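Local coordinates for protein putative transcriptional regulator, LysR family (Vibrio parahaemolyticus, PDB 3OXN) that is a putative LysR-family transcriptional regulator, probably binding DNA through a helix-turn-helix part absent from this fragment, which holds the substrate-binding domain, at residues Thr32-Ala37 with Leu71-Pro76; Val48-Leu53 with Glu209-Val214. All coordinates share one frame; numbering follows the deposited sequence.

Contact 1 of 2, residues Thr32-Ala37 with Leu71-Pro76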
loop_
_atom_site.group_PDB
_atom_site.type_symbol
_atom_site.label_atom_id
_atom_site.label_comp_id
_atom_site.label_asym_id
_atom_site.label_seq_id
_atom_site.Cartn_x
_atom_site.Cartn_y
_atom_site.Cartn_z
ATOM N N THR A 32 -7.312 7.251 0.589
ATOM C CA THR A 32 -8.406 8.138 0.239
ATOM C C THR A 32 -9.218 8.509 1.456
ATOM O O THR A 32 -9.760 9.611 1.529
ATOM C CB THR A 32 -9.360 7.496 -0.792
ATOM O OG1 THR A 32 -10.098 6.452 -0.157
ATOM C CG2 THR A 32 -8.596 6.910 -1.968
ATOM N N ILE A 33 -9.316 7.593 2.410
ATOM C CA ILE A 33 -10.154 7.843 3.578
ATOM C C ILE A 33 -9.375 8.438 4.716
ATOM O O ILE A 33 -9.544 9.598 5.062
ATOM C CB ILE A 33 -10.790 6.569 4.141
ATOM C CG1 ILE A 33 -11.502 5.777 3.050
ATOM C CG2 ILE A 33 -11.751 6.935 5.250
ATOM C CD1 ILE A 33 -12.285 4.608 3.592
ATOM N N LEU A 34 -8.533 7.615 5.318
ATOM C CA LEU A 34 -7.822 8.006 6.516
ATOM C C LEU A 34 -6.934 9.237 6.340
ATOM O O LEU A 34 -6.971 10.136 7.172
ATOM C CB LEU A 34 -7.073 6.808 7.102
ATOM C CG LEU A 34 -8.119 5.866 7.710
ATOM C CD1 LEU A 34 -7.823 4.410 7.436
ATOM C CD2 LEU A 34 -8.270 6.128 9.199
ATOM N N PRO A 35 -6.140 9.298 5.261
ATOM C CA PRO A 35 -5.401 10.553 5.078
ATOM C C PRO A 35 -6.345 11.740 5.276
ATOM O O PRO A 35 -6.037 12.705 5.979
ATOM C CB PRO A 35 -4.937 10.470 3.624
ATOM C CG PRO A 35 -4.794 9.005 3.367
ATOM C CD PRO A 35 -5.838 8.307 4.212
ATOM N N PHE A 36 -7.515 11.642 4.658
ATOM C CA PHE A 36 -8.553 12.641 4.811
ATOM C C PHE A 36 -8.938 12.815 6.291
ATOM O O PHE A 36 -8.989 13.936 6.809
ATOM C CB PHE A 36 -9.763 12.236 3.979
ATOM C CG PHE A 36 -10.839 13.275 3.919
ATOM C CD1 PHE A 36 -10.925 14.145 2.839
ATOM C CD2 PHE A 36 -11.771 13.382 4.936
ATOM C CE1 PHE A 36 -11.922 15.103 2.777
ATOM C CE2 PHE A 36 -12.771 14.337 4.881
ATOM C CZ PHE A 36 -12.845 15.199 3.800
ATOM N N ALA A 37 -9.190 11.704 6.971
ATOM C CA ALA A 37 -9.715 11.741 8.335
ATOM C C ALA A 37 -8.652 11.962 9.410
ATOM O O ALA A 37 -8.982 12.109 10.582
ATOM C CB ALA A 37 -10.504 10.461 8.630
ATOM N N LEU A 71 -9.905 -1.669 15.143
ATOM C CA LEU A 71 -10.962 -1.431 14.169
ATOM C C LEU A 71 -10.465 -1.884 12.796
ATOM O O LEU A 71 -9.273 -1.793 12.489
ATOM C CB LEU A 71 -11.277 0.068 14.127
ATOM C CG LEU A 71 -12.323 0.614 13.162
ATOM C CD1 LEU A 71 -13.716 0.125 13.510
ATOM C CD2 LEU A 71 -12.270 2.133 13.186
ATOM N N ALA A 72 -11.369 -2.374 11.963
ATOM C CA ALA A 72 -11.011 -2.703 10.592
ATOM C C ALA A 72 -11.838 -1.840 9.645
ATOM O O ALA A 72 -13.053 -1.715 9.827
ATOM C CB ALA A 72 -11.257 -4.176 10.331
ATOM N N ILE A 73 -11.196 -1.231 8.649
ATOM C CA ILE A 73 -11.954 -0.554 7.592
ATOM C C ILE A 73 -11.790 -1.242 6.223
ATOM O O ILE A 73 -10.696 -1.239 5.647
ATOM C CB ILE A 73 -11.584 0.927 7.465
ATOM C CG1 ILE A 73 -11.721 1.631 8.823
ATOM C CG2 ILE A 73 -12.446 1.583 6.376
ATOM C CD1 ILE A 73 -11.122 3.055 8.883
ATOM N N CYS A 74 -12.871 -1.826 5.710
ATOM C CA CYS A 74 -12.820 -2.531 4.444
ATOM C C CYS A 74 -14.207 -2.862 3.936
ATOM O O CYS A 74 -15.198 -2.401 4.467
ATOM C CB CYS A 74 -12.084 -3.849 4.632
ATOM S SG CYS A 74 -13.017 -5.075 5.602
ATOM N N ARG A 75 -14.253 -3.686 2.896
ATOM C CA ARG A 75 -15.477 -4.347 2.465
ATOM C C ARG A 75 -15.408 -5.831 2.835
ATOM O O ARG A 75 -14.835 -6.627 2.099
ATOM C CB ARG A 75 -15.629 -4.216 0.957
ATOM C CG ARG A 75 -17.017 -4.502 0.480
ATOM C CD ARG A 75 -17.068 -4.735 -1.015
ATOM N NE ARG A 75 -17.372 -6.131 -1.320
ATOM C CZ ARG A 75 -18.605 -6.595 -1.476
ATOM N NH1 ARG A 75 -19.644 -5.767 -1.362
ATOM N NH2 ARG A 75 -18.800 -7.875 -1.746
ATOM N N PRO A 76 -15.974 -6.211 3.987
ATOM C CA PRO A 76 -15.992 -7.627 4.376
ATOM C C PRO A 76 -16.568 -8.507 3.275
ATOM O O PRO A 76 -17.708 -8.290 2.862
ATOM C CB PRO A 76 -16.940 -7.653 5.570
ATOM C CG PRO A 76 -16.888 -6.286 6.117
ATOM C CD PRO A 76 -16.677 -5.361 4.958
#

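Contact 2 of 2, residues Val48-Leu53 with Glu209-Val214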
loop_
_atom_site.group_PDB
_atom_site.type_symbol
_atom_site.label_atom_id
_atom_site.label_comp_id
_atom_site.label_asym_id
_atom_site.label_seq_id
_atom_site.Cartn_x
_atom_site.Cartn_y
_atom_site.Cartn_z
ATOM N N VAL A 48 -2.572 11.273 20.794
ATOM C CA VAL A 48 -3.010 10.003 20.235
ATOM C C VAL A 48 -1.941 9.440 19.297
ATOM O O VAL A 48 -1.148 10.198 18.729
ATOM C CB VAL A 48 -4.364 10.194 19.500
ATOM C CG1 VAL A 48 -4.153 10.410 17.999
ATOM C CG2 VAL A 48 -5.279 9.029 19.762
ATOM N N SER A 49 -1.918 8.115 19.154
ATOM C CA SER A 49 -0.923 7.415 18.339
ATOM C C SER A 49 -1.581 6.350 17.435
ATOM O O SER A 49 -2.476 5.625 17.868
ATOM C CB SER A 49 0.102 6.770 19.265
ATOM O OG SER A 49 1.105 6.069 18.554
ATOM N N PHE A 50 -1.136 6.248 16.185
ATOM C CA PHE A 50 -1.776 5.341 15.227
ATOM C C PHE A 50 -0.923 4.201 14.668
ATOM O O PHE A 50 0.254 4.365 14.351
ATOM C CB PHE A 50 -2.351 6.133 14.061
ATOM C CG PHE A 50 -3.748 6.582 14.284
ATOM C CD1 PHE A 50 -4.800 5.712 14.085
ATOM C CD2 PHE A 50 -4.014 7.862 14.700
ATOM C CE1 PHE A 50 -6.092 6.111 14.286
ATOM C CE2 PHE A 50 -5.296 8.265 14.913
ATOM C CZ PHE A 50 -6.342 7.389 14.700
ATOM N N ASN A 51 -1.553 3.046 14.524
ATOM C CA ASN A 51 -0.895 1.908 13.916
ATOM C C ASN A 51 -1.724 1.273 12.802
ATOM O O ASN A 51 -2.632 0.487 13.061
ATOM C CB ASN A 51 -0.541 0.860 14.962
ATOM C CG ASN A 51 0.545 -0.073 14.484
ATOM O OD1 ASN A 51 1.361 0.307 13.651
ATOM N ND2 ASN A 51 0.563 -1.295 14.999
ATOM N N PHE A 52 -1.413 1.616 11.560
ATOM C CA PHE A 52 -2.142 1.061 10.430
ATOM C C PHE A 52 -1.399 -0.114 9.823
ATOM O O PHE A 52 -0.204 -0.035 9.551
ATOM C CB PHE A 52 -2.348 2.121 9.367
ATOM C CG PHE A 52 -3.219 3.251 9.807
ATOM C CD1 PHE A 52 -4.601 3.113 9.812
ATOM C CD2 PHE A 52 -2.654 4.458 10.210
ATOM C CE1 PHE A 52 -5.405 4.157 10.203
ATOM C CE2 PHE A 52 -3.439 5.511 10.609
ATOM C CZ PHE A 52 -4.824 5.367 10.605
ATOM N N LEU A 53 -2.101 -1.212 9.613
ATOM C CA LEU A 53 -1.477 -2.356 8.970
ATOM C C LEU A 53 -2.400 -2.940 7.933
ATOM O O LEU A 53 -3.599 -2.728 7.984
ATOM C CB LEU A 53 -1.055 -3.414 9.994
ATOM C CG LEU A 53 -2.003 -3.599 11.171
ATOM C CD1 LEU A 53 -3.163 -4.489 10.764
ATOM C CD2 LEU A 53 -1.251 -4.181 12.341
ATOM N N GLU A 209 -15.295 3.920 21.015
ATOM C CA GLU A 209 -16.547 4.543 20.600
ATOM C C GLU A 209 -16.213 5.916 20.059
ATOM O O GLU A 209 -16.915 6.443 19.206
ATOM C CB GLU A 209 -17.537 4.670 21.755
ATOM C CG GLU A 209 -18.195 3.379 22.214
ATOM C CD GLU A 209 -18.910 3.543 23.562
ATOM O OE1 GLU A 209 -18.770 4.622 24.185
ATOM O OE2 GLU A 209 -19.611 2.596 23.999
ATOM N N TRP A 210 -15.129 6.501 20.552
ATOM C CA TRP A 210 -14.735 7.827 20.096
ATOM C C TRP A 210 -14.063 7.758 18.729
ATOM O O TRP A 210 -14.427 8.495 17.817
ATOM C CB TRP A 210 -13.820 8.524 21.118
ATOM C CG TRP A 210 -13.154 9.741 20.548
ATOM C CD1 TRP A 210 -13.669 10.989 20.485
ATOM C CD2 TRP A 210 -11.866 9.808 19.924
ATOM N NE1 TRP A 210 -12.787 11.841 19.868
ATOM C CE2 TRP A 210 -11.664 11.140 19.515
ATOM C CE3 TRP A 210 -10.852 8.868 19.672
ATOM C CZ2 TRP A 210 -10.504 11.568 18.875
ATOM C CZ3 TRP A 210 -9.691 9.292 19.037
ATOM C CH2 TRP A 210 -9.527 10.629 18.647
ATOM N N LEU A 211 -13.078 6.874 18.596
ATOM C CA LEU A 211 -12.373 6.680 17.326
ATOM C C LEU A 211 -13.360 6.455 16.192
ATOM O O LEU A 211 -13.286 7.115 15.156
ATOM C CB LEU A 211 -11.408 5.480 17.398
ATOM C CG LEU A 211 -10.206 5.398 16.439
ATOM C CD1 LEU A 211 -9.715 3.972 16.313
ATOM C CD2 LEU A 211 -10.520 5.940 15.067
ATOM N N ARG A 212 -14.273 5.516 16.393
ATOM C CA ARG A 212 -15.224 5.168 15.358
ATOM C C ARG A 212 -16.005 6.386 14.857
ATOM O O ARG A 212 -16.149 6.596 13.642
ATOM C CB ARG A 212 -16.154 4.073 15.850
ATOM C CG ARG A 212 -15.417 2.820 16.170
ATOM C CD ARG A 212 -16.314 1.619 16.062
ATOM N NE ARG A 212 -17.176 1.487 17.222
ATOM C CZ ARG A 212 -16.745 1.111 18.419
ATOM N NH1 ARG A 212 -15.462 0.841 18.603
ATOM N NH2 ARG A 212 -17.592 1.011 19.430
ATOM N N SER A 213 -16.469 7.201 15.802
ATOM C CA SER A 213 -17.255 8.389 15.482
ATOM C C SER A 213 -16.483 9.459 14.701
ATOM O O SER A 213 -17.043 10.109 13.803
ATOM C CB SER A 213 -17.861 8.993 16.752
ATOM O OG SER A 213 -16.940 8.905 17.819
ATOM N N VAL A 214 -15.214 9.669 15.046
ATOM C CA VAL A 214 -14.411 10.609 14.276
ATOM C C VAL A 214 -14.210 10.076 12.870
ATOM O O VAL A 214 -14.260 10.833 11.897
ATOM C CB VAL A 214 -13.080 10.933 14.947
ATOM C CG1 VAL A 214 -13.195 12.248 15.708
ATOM C CG2 VAL A 214 -12.683 9.824 15.883
#

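Contact 1 of 2, residues Thr32-Ala37 with Leu71-Pro76
Ile33 and Leu34 meet Ile73 without any ring, amide or guanidinium group between them, so this contact has no faces or edges to assign and consists of methyl groups. The one aromatic ring in the two segments, Phe36, points elsewhere and packs on Glu218, Arg221 and Leu222 of helix 206-227. The two neighbouring helix residues converge on a single isoleucine, whose two branches are divided between them. Ile73 CD1 comes tip to tip with Leu34 CD1 at 3.8 Å, while Ile73 CG2 lies 4.1 Å from Ile33 CD1, those two side chains crossing at a slant. The torsions account for the division: chi1 of -54° sets CG1 anti to the carbonyl carbon of Ile73 and leaves CG2 anti to its backbone N; with the longer branch extended (chi2 169°), CG2 and CD1 project separately toward the helix. Ile33 is likewise stretched, which carries CD1 far enough to bridge a separation of 9.5 Å between Ile33 CA and Ile73 CA. About 115 Å² is buried in all, more than half of it on Ile73, and the three residues are buried in the assembly.

The topology is that of the periplasmic-binding-protein-like fold expected of a LysR substrate-binding domain. Helix 28-44 is the crossover of a beta-alpha-beta unit joining the parallel strands 20-25 and 49-54, and here it rests on strand 71-74, an interior strand of the same mixed sheet. Leu71 and Ile73 make backbone hydrogen bonds to strand 20-25, whereas Ala72 is bonded to Ile197 of strand 194-199. Ala72 and Cys74 pack against helix 60-65, and Pro35 touches Ala155 of the second subunit.

Contact 2 of 2, residues Val48-Leu53 with Glu209-Val214
Phe50 and Leu211 supply one of two apolar contacts, and Val48 with Trp210 the other. Leu211 CD2 approaches the rim of the Phe50 ring near its plane, 4.4 Å from Phe50 CZ, so the leucine methyl meets an edge and does not cover a face. Val48 CG2 stands 4.5 Å from Trp210 CZ3 and comes in obliquely to the indole. With CG of Trp210 opposite the backbone N across CA-CB (chi1 167°) and the ring turned about CB-CG by a chi2 of 85°, the six-membered ring lies on the valine side. Both separations are loose van der Waals distances, and the 116 Å² buried in total is spread fairly evenly over the four residues.

Across the pair the contact is apolar; the indole N-H of Trp210 finds its partner elsewhere, Glu44 OE1 on helix 28-44. Arg212 combines a hydrogen bond from NH1 to Cys202 O with a cation-pi contact to Trp198.

Helix 206-227 thus covers the start of strand 49-54, the outermost of its sheet within this chain, beside helix 28-44, whose Ile41 touches both Phe50 and Val214; Phe50 and Asn51 also pair in a parallel ladder with a strand of the second subunit, extending the sheet across the interface.

From the N terminus, helix 28-44 opens contact 1 and leads directly to strand 49-54, which opens contact 2. Strand 71-74 then closes the first loop, with 33 residues between its segments; after adding strand 83-89, building the second sheet and returning through strand 194-199, the chain reaches helix 206-227 and closes contact 2. The two closures cross, since 48-53 falls between the segments of contact 1 and its partner 209-214 lies beyond both. Their centres are 10 Å apart and they touch directly: Leu34 CD2 packs 3.6 Å from Phe52 CE1, and Leu71 CD1 3.9 Å from Arg212 CD. Together they tie two helices to an interior strand and this chain's edge strand of one sheet.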